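Local coordinates for protein putative hydrolase (Burkholderia cenocepacia, PDB 4X00) that probably acts as a hydrolase of the alpha/beta-hydrolase fold, thought to be an aryl esterase, at residues I140-Q146 with P237-A242; S112-I118 with A133-V139; A212-A218 with R241-N246. All coordinates share one frame; numbering follows the deposited sequence.

Contact 1 (I140-Q146 with P237-A242); sequences IELKPDQ and PSIARA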
loop_
_atom_site.group_PDB
_atom_site.type_symbol
_atom_site.label_atom_id
_atom_site.label_comp_id
_atom_site.label_asym_id
_atom_site.label_seq_id
_atom_site.Cartn_x
_atom_site.Cartn_y
_atom_site.Cartn_z
ATOM N N ILE A 140 -5.097 2.015 -9.133
ATOM C CA ILE A 140 -5.855 1.038 -9.907
ATOM C C ILE A 140 -5.055 0.834 -11.190
ATOM O O ILE A 140 -4.404 -0.198 -11.364
ATOM C CB ILE A 140 -7.308 1.496 -10.162
ATOM C CG1 ILE A 140 -8.020 1.736 -8.815
ATOM C CG2 ILE A 140 -8.041 0.466 -11.016
ATOM C CD1 ILE A 140 -8.005 0.517 -7.845
ATOM N N GLU A 141 -5.032 1.843 -12.058
ATOM C CA GLU A 141 -4.064 1.860 -13.154
ATOM C C GLU A 141 -3.272 3.137 -13.119
ATOM O O GLU A 141 -3.760 4.173 -12.666
ATOM C CB GLU A 141 -4.757 1.717 -14.517
ATOM C CG GLU A 141 -5.456 0.375 -14.651
ATOM C CD GLU A 141 -6.458 0.312 -15.776
ATOM O OE1 GLU A 141 -7.152 1.319 -16.026
ATOM O OE2 GLU A 141 -6.550 -0.769 -16.419
ATOM N N LEU A 142 -2.044 3.061 -13.619
ATOM C CA LEU A 142 -1.190 4.230 -13.725
ATOM C C LEU A 142 -1.435 4.914 -15.064
ATOM O O LEU A 142 -0.682 4.718 -16.010
ATOM C CB LEU A 142 0.270 3.824 -13.576
ATOM C CG LEU A 142 0.652 3.229 -12.227
ATOM C CD1 LEU A 142 2.009 2.529 -12.330
ATOM C CD2 LEU A 142 0.708 4.337 -11.183
ATOM N N LYS A 143 -2.525 5.674 -15.144
ATOM C CA LYS A 143 -2.981 6.301 -16.385
ATOM C C LYS A 143 -3.365 7.744 -16.051
ATOM O O LYS A 143 -3.771 8.027 -14.927
ATOM C CB LYS A 143 -4.182 5.540 -16.995
ATOM N N PRO A 144 -3.224 8.666 -17.006
ATOM C CA PRO A 144 -3.555 10.063 -16.711
ATOM C C PRO A 144 -4.986 10.296 -16.244
ATOM O O PRO A 144 -5.221 11.232 -15.480
ATOM C CB PRO A 144 -3.302 10.768 -18.054
ATOM C CG PRO A 144 -2.253 9.924 -18.708
ATOM C CD PRO A 144 -2.600 8.512 -18.329
ATOM N N ASP A 145 -5.923 9.447 -16.646
ATOM C CA ASP A 145 -7.299 9.643 -16.224
ATOM C C ASP A 145 -7.490 9.249 -14.765
ATOM O O ASP A 145 -8.535 9.522 -14.196
ATOM C CB ASP A 145 -8.284 8.888 -17.150
ATOM C CG ASP A 145 -8.173 7.360 -17.066
ATOM O OD1 ASP A 145 -7.116 6.813 -16.719
ATOM O OD2 ASP A 145 -9.172 6.686 -17.395
ATOM N N GLN A 146 -6.472 8.647 -14.155
ATOM C CA GLN A 146 -6.596 8.158 -12.773
ATOM C C GLN A 146 -5.529 8.691 -11.825
ATOM O O GLN A 146 -5.616 8.447 -10.628
ATOM C CB GLN A 146 -6.564 6.623 -12.750
ATOM C CG GLN A 146 -7.760 5.979 -13.416
ATOM C CD GLN A 146 -7.556 4.488 -13.689
ATOM O OE1 GLN A 146 -7.292 3.722 -12.781
ATOM N NE2 GLN A 146 -7.652 4.090 -14.958
ATOM N N PRO A 237 -12.281 8.850 -10.299
ATOM C CA PRO A 237 -12.034 8.066 -11.516
ATOM C C PRO A 237 -11.410 6.699 -11.224
ATOM O O PRO A 237 -11.717 5.746 -11.925
ATOM C CB PRO A 237 -11.076 8.959 -12.311
ATOM C CG PRO A 237 -11.433 10.367 -11.857
ATOM C CD PRO A 237 -11.710 10.212 -10.390
ATOM N N SER A 238 -10.574 6.596 -10.196
ATOM C CA SER A 238 -10.002 5.306 -9.846
ATOM C C SER A 238 -11.082 4.354 -9.338
ATOM O O SER A 238 -11.116 3.185 -9.726
ATOM C CB SER A 238 -8.909 5.499 -8.809
ATOM O OG SER A 238 -7.794 6.142 -9.409
ATOM N N ILE A 239 -11.945 4.850 -8.450
ATOM C CA ILE A 239 -13.050 4.049 -7.940
ATOM C C ILE A 239 -13.943 3.598 -9.086
ATOM O O ILE A 239 -14.324 2.426 -9.157
ATOM C CB ILE A 239 -13.856 4.834 -6.891
ATOM C CG1 ILE A 239 -13.039 4.958 -5.602
ATOM C CG2 ILE A 239 -15.189 4.101 -6.573
ATOM C CD1 ILE A 239 -13.590 5.981 -4.642
ATOM N N ALA A 240 -14.242 4.503 -10.012
ATOM C CA ALA A 240 -15.150 4.172 -11.106
ATOM C C ALA A 240 -14.526 3.127 -12.024
ATOM O O ALA A 240 -15.212 2.202 -12.468
ATOM C CB ALA A 240 -15.541 5.434 -11.893
ATOM N N ARG A 241 -13.230 3.239 -12.295
ATOM C CA ARG A 241 -12.554 2.246 -13.113
ATOM C C ARG A 241 -12.578 0.883 -12.424
ATOM O O ARG A 241 -12.883 -0.123 -13.051
ATOM C CB ARG A 241 -11.109 2.674 -13.393
ATOM C CG ARG A 241 -10.288 1.627 -14.115
ATOM C CD ARG A 241 -10.825 1.272 -15.486
ATOM N NE ARG A 241 -9.861 0.397 -16.140
ATOM C CZ ARG A 241 -10.160 -0.548 -17.025
ATOM N NH1 ARG A 241 -11.417 -0.770 -17.394
ATOM N NH2 ARG A 241 -9.177 -1.281 -17.532
ATOM N N ALA A 242 -12.291 0.858 -11.126
ATOM C CA ALA A 242 -12.339 -0.404 -10.399
ATOM C C ALA A 242 -13.730 -1.021 -10.393
ATOM O O ALA A 242 -13.850 -2.242 -10.574
ATOM C CB ALA A 242 -11.842 -0.210 -8.980
HETATM O O HOH W 1 -5.245 4.676 -10.035
#
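Glu141 and Arg241 form a side-on salt bridge with two bonds, one to each carboxylate oxygen. Arg241 NE gives its hydrogen to Glu141 OE1 at 2.9 Å, meeting it from above the carboxylate plane. Arg241 NH2 bonds Glu141 OE2 at 2.9 Å on the syn side, and this bond is nearly straight, 171° at the hydrogen. The carboxylate and guanidinium planes are turned 40° apart. Ile140 CG2 packs on Arg241 CG at 4.0 Å. The other branch of Ile140 lies over the helix: CG1 meets Ser238 O and CD1 meets Ala242 CB. Pro237 CB abuts Asp145 O at 3.2 Å.

In the alpha/beta-hydrolase fold seen here, the loop that follows strand 132-136 is laid against helix 235-245. Tyr226 of strand 222-227 touches both Ile140 and Ser238.

Gln146 sets the acid in place. Its NE2 bonds Glu141 OE1 at 3.0 Å, in the amide plane and on the anti lone pair, so Glu141 OE1 is gripped by two donors. Gln146 OE1 accepts from Glu141 N, which lies above the carbonyl plane. Gln146 NE2 also reaches Asp145 OD1. The amide of Gln146 lies against Arg241 CG, 3.7 Å from NE2, its plane 72° from the guanidinium. One water joins Ile140 N, Glu141 O and Ser238 OG. The serine hydroxyl has a further partner in Lys234 O, and Lys234 NZ bonds Pro144 O.

Contact 2 (S112-I118 with A133-V139); sequences SLGGAVI and AVYVDGV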
loop_
_atom_site.group_PDB
_atom_site.type_symbol
_atom_site.label_atom_id
_atom_site.label_comp_id
_atom_site.label_asym_id
_atom_site.label_seq_id
_atom_site.Cartn_x
_atom_site.Cartn_y
_atom_site.Cartn_z
ATOM N N SER A 112 -2.132 2.896 -1.930
ATOM C CA SER A 112 -1.549 3.543 -3.113
ATOM C C SER A 112 -0.786 2.494 -3.953
ATOM O O SER A 112 -1.437 1.602 -4.522
ATOM C CB SER A 112 -0.693 4.732 -2.680
ATOM O OG SER A 112 -0.338 5.520 -3.803
ATOM N N LEU A 113 0.544 2.554 -4.045
ATOM C CA LEU A 113 1.292 1.509 -4.750
ATOM C C LEU A 113 0.943 0.114 -4.209
ATOM O O LEU A 113 0.916 -0.865 -4.946
ATOM C CB LEU A 113 2.802 1.818 -4.619
ATOM C CG LEU A 113 3.764 0.731 -5.048
ATOM C CD1 LEU A 113 3.601 0.503 -6.512
ATOM C CD2 LEU A 113 5.188 1.197 -4.710
ATOM N N GLY A 114 0.656 0.051 -2.913
ATOM C CA GLY A 114 0.269 -1.203 -2.295
ATOM C C GLY A 114 -0.986 -1.802 -2.912
ATOM O O GLY A 114 -1.149 -3.027 -2.926
ATOM N N GLY A 115 -1.879 -0.937 -3.403
ATOM C CA GLY A 115 -3.063 -1.405 -4.126
ATOM C C GLY A 115 -2.688 -2.099 -5.431
ATOM O O GLY A 115 -3.274 -3.120 -5.811
ATOM N N ALA A 116 -1.692 -1.548 -6.117
ATOM C CA ALA A 116 -1.223 -2.185 -7.349
ATOM C C ALA A 116 -0.566 -3.529 -7.059
ATOM O O ALA A 116 -0.692 -4.484 -7.846
ATOM C CB ALA A 116 -0.246 -1.258 -8.076
ATOM N N VAL A 117 0.153 -3.601 -5.942
ATOM C CA VAL A 117 0.709 -4.894 -5.525
ATOM C C VAL A 117 -0.426 -5.919 -5.308
ATOM O O VAL A 117 -0.312 -7.081 -5.752
ATOM C CB VAL A 117 1.545 -4.753 -4.229
ATOM C CG1 VAL A 117 1.957 -6.112 -3.665
ATOM C CG2 VAL A 117 2.784 -3.852 -4.442
ATOM N N ILE A 118 -1.516 -5.508 -4.636
ATOM C CA ILE A 118 -2.655 -6.419 -4.475
ATOM C C ILE A 118 -3.217 -6.835 -5.829
ATOM O O ILE A 118 -3.512 -8.024 -6.027
ATOM C CB ILE A 118 -3.762 -5.786 -3.604
ATOM C CG1 ILE A 118 -3.250 -5.626 -2.176
ATOM C CG2 ILE A 118 -5.014 -6.694 -3.614
ATOM C CD1 ILE A 118 -4.213 -4.864 -1.244
ATOM N N ALA A 133 -9.852 -7.717 0.574
ATOM C CA ALA A 133 -8.825 -6.700 0.422
ATOM C C ALA A 133 -9.432 -5.323 0.518
ATOM O O ALA A 133 -10.536 -5.093 0.022
ATOM C CB ALA A 133 -8.094 -6.867 -0.914
ATOM N N VAL A 134 -8.690 -4.433 1.151
ATOM C CA VAL A 134 -9.020 -3.028 1.220
ATOM C C VAL A 134 -7.974 -2.245 0.421
ATOM O O VAL A 134 -6.771 -2.336 0.720
ATOM C CB VAL A 134 -9.027 -2.518 2.666
ATOM C CG1 VAL A 134 -9.443 -1.040 2.702
ATOM C CG2 VAL A 134 -9.965 -3.380 3.545
ATOM N N TYR A 135 -8.412 -1.519 -0.602
ATOM C CA TYR A 135 -7.542 -0.611 -1.349
ATOM C C TYR A 135 -7.706 0.749 -0.698
ATOM O O TYR A 135 -8.807 1.307 -0.703
ATOM C CB TYR A 135 -7.927 -0.507 -2.815
ATOM C CG TYR A 135 -7.514 -1.671 -3.680
ATOM C CD1 TYR A 135 -7.898 -2.991 -3.393
ATOM C CD2 TYR A 135 -6.773 -1.455 -4.850
ATOM C CE1 TYR A 135 -7.510 -4.050 -4.216
ATOM C CE2 TYR A 135 -6.395 -2.519 -5.663
ATOM C CZ TYR A 135 -6.763 -3.800 -5.346
ATOM O OH TYR A 135 -6.388 -4.827 -6.162
ATOM N N VAL A 136 -6.641 1.271 -0.121
ATOM C CA VAL A 136 -6.700 2.564 0.529
ATOM C C VAL A 136 -6.034 3.583 -0.375
ATOM O O VAL A 136 -4.805 3.575 -0.534
ATOM C CB VAL A 136 -6.009 2.529 1.881
ATOM C CG1 VAL A 136 -6.276 3.875 2.590
ATOM C CG2 VAL A 136 -6.459 1.297 2.682
ATOM N N ASP A 137 -6.829 4.430 -1.024
ATOM C CA ASP A 137 -6.267 5.337 -2.032
ATOM C C ASP A 137 -5.358 4.571 -2.971
ATOM O O ASP A 137 -4.284 5.037 -3.364
ATOM C CB ASP A 137 -5.561 6.514 -1.357
ATOM C CG ASP A 137 -6.572 7.430 -0.712
ATOM O OD1 ASP A 137 -7.019 7.062 0.392
ATOM O OD2 ASP A 137 -7.018 8.431 -1.346
ATOM N N GLY A 138 -5.806 3.376 -3.335
ATOM C CA GLY A 138 -5.014 2.494 -4.158
ATOM C C GLY A 138 -4.828 2.959 -5.579
ATOM O O GLY A 138 -5.735 3.532 -6.231
ATOM N N VAL A 139 -3.621 2.723 -6.086
ATOM C CA VAL A 139 -3.452 2.768 -7.519
ATOM C C VAL A 139 -4.298 1.666 -8.126
ATOM O O VAL A 139 -4.219 0.520 -7.679
ATOM C CB VAL A 139 -1.975 2.602 -7.919
ATOM C CG1 VAL A 139 -1.857 2.360 -9.459
ATOM C CG2 VAL A 139 -1.195 3.841 -7.497
#
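Gly115 O and Ile118 CG2 approach the Tyr135 ring obliquely. Gly115 O lies 3.2 Å from Tyr135 CE2. Ile118 CG2 sits 3.7 Å from Tyr135 CE1 and closer still to OH. With CG beside the backbone N (chi1 -77°), the ring is carried to Gly115 and Ile118. The Ile118 and Tyr135 side chains lie alongside, pointing opposite ways. The phenol OH is hydrogen-bonded to Ser119 OG, one residue beyond the segment. Farther along, Ile118 CG2 also touches Ala133 CB at 4.1 Å.

The two chains come close at a pair of glycines. Gly115 CA is 4.4 Å from Gly138 CA, and Tyr135 CD2 lies 3.8 Å from Gly115 CA.

The contact belongs to a beta-alpha-beta unit, strand 107-111, helix 113-125 and strand 132-136. Ser112 sits between the first strand and the helix in a sharp turn that fits the nucleophile elbow of alpha/beta hydrolases. Its strained backbone (phi 61°, psi -112°) agrees with this. Ser112, His259 and Asp230 match a catalytic triad in arrangement, so Ser112 is probably the nucleophile.

The backbone of the elbow is tied to the end of strand 132-136 and the loop beyond. Ser112 N bonds Val136 O at 3.1 Å. Val139 N bonds Ser112 O at 2.9 Å from above the carbonyl plane, while Gly115 N reaches the same oxygen from the opposite face. Ser112 CA makes a CH...O contact with Asp137 O. Val139 lays CG2 against the Ser112 carbonyl and turns CG1 to Ala116 CB. Asp137 OD2 is hydrogen-bonded to Gly227 N.

Contact 3 (A212-A218 with R241-N246); sequences AKGLSKA and RAKSLN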
loop_
_atom_site.group_PDB
_atom_site.type_symbol
_atom_site.label_atom_id
_atom_site.label_comp_id
_atom_site.label_asym_id
_atom_site.label_seq_id
_atom_site.Cartn_x
_atom_site.Cartn_y
_atom_site.Cartn_z
ATOM N N ALA A 212 -7.012 -5.093 -14.441
ATOM C CA ALA A 212 -8.193 -5.646 -15.079
ATOM C C ALA A 212 -8.329 -7.120 -14.750
ATOM O O ALA A 212 -9.401 -7.585 -14.328
ATOM C CB ALA A 212 -8.124 -5.435 -16.562
ATOM N N LYS A 213 -7.237 -7.858 -14.897
ATOM C CA LYS A 213 -7.275 -9.282 -14.591
ATOM C C LYS A 213 -7.490 -9.542 -13.088
ATOM O O LYS A 213 -8.346 -10.333 -12.712
ATOM C CB LYS A 213 -5.989 -9.951 -15.077
ATOM C CG LYS A 213 -5.928 -11.450 -14.851
ATOM C CD LYS A 213 -4.620 -12.050 -15.348
ATOM C CE LYS A 213 -4.587 -13.552 -15.071
ATOM N NZ LYS A 213 -3.256 -14.132 -15.362
ATOM N N GLY A 214 -6.727 -8.887 -12.218
ATOM C CA GLY A 214 -6.822 -9.218 -10.806
ATOM C C GLY A 214 -8.149 -8.804 -10.188
ATOM O O GLY A 214 -8.739 -9.552 -9.411
ATOM N N LEU A 215 -8.593 -7.584 -10.489
ATOM C CA LEU A 215 -9.841 -7.107 -9.901
ATOM C C LEU A 215 -11.038 -7.837 -10.456
ATOM O O LEU A 215 -11.959 -8.189 -9.703
ATOM C CB LEU A 215 -10.013 -5.598 -10.140
ATOM C CG LEU A 215 -9.068 -4.714 -9.343
ATOM C CD1 LEU A 215 -9.209 -3.260 -9.793
ATOM C CD2 LEU A 215 -9.337 -4.846 -7.847
ATOM N N SER A 216 -11.070 -8.060 -11.764
ATOM C CA SER A 216 -12.315 -8.540 -12.346
ATOM C C SER A 216 -12.585 -9.964 -11.908
ATOM O O SER A 216 -13.742 -10.352 -11.806
ATOM C CB SER A 216 -12.295 -8.441 -13.864
ATOM O OG SER A 216 -11.458 -9.430 -14.404
ATOM N N LYS A 217 -11.537 -10.717 -11.604
ATOM C CA LYS A 217 -11.728 -12.108 -11.203
ATOM C C LYS A 217 -11.974 -12.327 -9.712
ATOM O O LYS A 217 -12.240 -13.454 -9.297
ATOM C CB LYS A 217 -10.508 -12.954 -11.616
ATOM C CG LYS A 217 -10.485 -13.418 -13.055
ATOM C CD LYS A 217 -10.311 -12.294 -14.043
ATOM C CE LYS A 217 -9.130 -12.544 -14.942
ATOM N NZ LYS A 217 -9.086 -13.947 -15.478
ATOM N N ALA A 218 -11.874 -11.281 -8.898
ATOM C CA ALA A 218 -11.953 -11.482 -7.456
ATOM C C ALA A 218 -13.374 -11.806 -7.009
ATOM O O ALA A 218 -14.334 -11.191 -7.503
ATOM C CB ALA A 218 -11.438 -10.244 -6.721
ATOM N N ARG A 241 -13.230 3.239 -12.295
ATOM C CA ARG A 241 -12.554 2.246 -13.113
ATOM C C ARG A 241 -12.578 0.883 -12.424
ATOM O O ARG A 241 -12.883 -0.123 -13.051
ATOM C CB ARG A 241 -11.109 2.674 -13.393
ATOM C CG ARG A 241 -10.288 1.627 -14.115
ATOM C CD ARG A 241 -10.825 1.272 -15.486
ATOM N NE ARG A 241 -9.861 0.397 -16.140
ATOM C CZ ARG A 241 -10.160 -0.548 -17.025
ATOM N NH1 ARG A 241 -11.417 -0.770 -17.394
ATOM N NH2 ARG A 241 -9.177 -1.281 -17.532
ATOM N N ALA A 242 -12.291 0.858 -11.126
ATOM C CA ALA A 242 -12.339 -0.404 -10.399
ATOM C C ALA A 242 -13.730 -1.021 -10.393
ATOM O O ALA A 242 -13.850 -2.242 -10.574
ATOM C CB ALA A 242 -11.842 -0.210 -8.980
ATOM N N LYS A 243 -14.778 -0.215 -10.162
ATOM C CA LYS A 243 -16.130 -0.756 -10.142
ATOM C C LYS A 243 -16.544 -1.229 -11.526
ATOM O O LYS A 243 -17.356 -2.153 -11.645
ATOM C CB LYS A 243 -17.119 0.273 -9.622
ATOM C CG LYS A 243 -17.050 0.441 -8.115
ATOM C CD LYS A 243 -18.088 1.404 -7.614
ATOM C CE LYS A 243 -18.083 1.441 -6.093
ATOM N NZ LYS A 243 -19.208 2.291 -5.542
ATOM N N SER A 244 -15.993 -0.612 -12.572
ATOM C CA SER A 244 -16.268 -1.040 -13.938
ATOM C C SER A 244 -15.724 -2.449 -14.149
ATOM O O SER A 244 -16.332 -3.285 -14.837
ATOM C CB SER A 244 -15.655 -0.040 -14.930
ATOM O OG SER A 244 -15.952 -0.380 -16.267
ATOM N N LEU A 245 -14.590 -2.726 -13.530
ATOM C CA LEU A 245 -13.962 -4.026 -13.634
ATOM C C LEU A 245 -14.621 -5.068 -12.748
ATOM O O LEU A 245 -14.717 -6.245 -13.128
ATOM C CB LEU A 245 -12.480 -3.903 -13.269
ATOM C CG LEU A 245 -11.677 -3.134 -14.319
ATOM C CD1 LEU A 245 -10.304 -2.822 -13.741
ATOM C CD2 LEU A 245 -11.558 -3.945 -15.622
ATOM N N ASN A 246 -15.061 -4.639 -11.565
ATOM C CA ASN A 246 -15.690 -5.551 -10.615
ATOM C C ASN A 246 -16.826 -4.834 -9.925
ATOM O O ASN A 246 -16.596 -4.029 -9.036
ATOM C CB ASN A 246 -14.673 -6.057 -9.586
ATOM C CG ASN A 246 -15.252 -7.102 -8.653
ATOM O OD1 ASN A 246 -16.454 -7.147 -8.409
ATOM N ND2 ASN A 246 -14.391 -7.946 -8.110
HETATM O O HOH W 2 -15.891 -8.541 -12.347
HETATM O O HOH W 3 -17.038 -9.802 -8.401
#
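Apolar contacts carry the middle of this crossing. Leu245 spreads both methyls over the Ala212 backbone: CD1 and CD2 each lie near Ala212 CA, and CD2 is 3.9 Å from Ala212 CB. With CG beside the backbone N (chi1 -71°), Leu215 sends CD1 between two residues of the other helix, at 4.1 Å from Leu245 CD1 and equally near Ala242 CB. The Leu215 and Leu245 side chains run roughly perpendicular. Leu245 CD1 also sits over the centre of one face of the Arg241 guanidinium, whose salt bridge is with Glu141. The short helical segments 212-216 and 241-245 cross at -67°, their axes 9.2 Å apart.

Hydrogen bonds gather where helix 235-245 ends. Asn246 CG is anti to the backbone N (chi1 -175°), which carries the amide across to the other segment. Asn246 ND2 bonds Leu215 O at 2.9 Å and, weakly, Ala218 O. Ala218 N reaches Leu215 O from the other face of its plane. Asn246 OD1 is bonded to Arg248 N. Ser216 CA makes a CH...O contact with Leu245 O.

Two waters complete the join. One bridges Ser216 O and Leu245 O. The other bridges Ala218 O and Asn246 OD1.

In this alpha/beta-hydrolase fold, the contact joins two helices that both pack on strand 222-227, through Leu222 and Leu224. The amide of Asn246 and the waters give hydrogen-bond partners to the carbonyls of Leu215, Ser216, Ala218 and Leu245, so this polar edge can lie beside the apolar centre.

Overall arrangement
From the N terminus, contact 2 comes first. It closes the helix and return strand of the beta-alpha-beta unit 107-136, at the centre of the fold. The chain runs directly into 140-146, where contact 1 opens. Contact 1 spans 90 residues and closes on helix 235-245. Contact 3 opens within that span, at 212-218, and ends on the same helix, with Arg241 and Ala242 common to both; its last residues run past the end of contact 1. Tyr135, Ile140 and Leu215 touch one another and join all three. Together they tie the probable nucleophile elbow to helices 211-216 and 235-245.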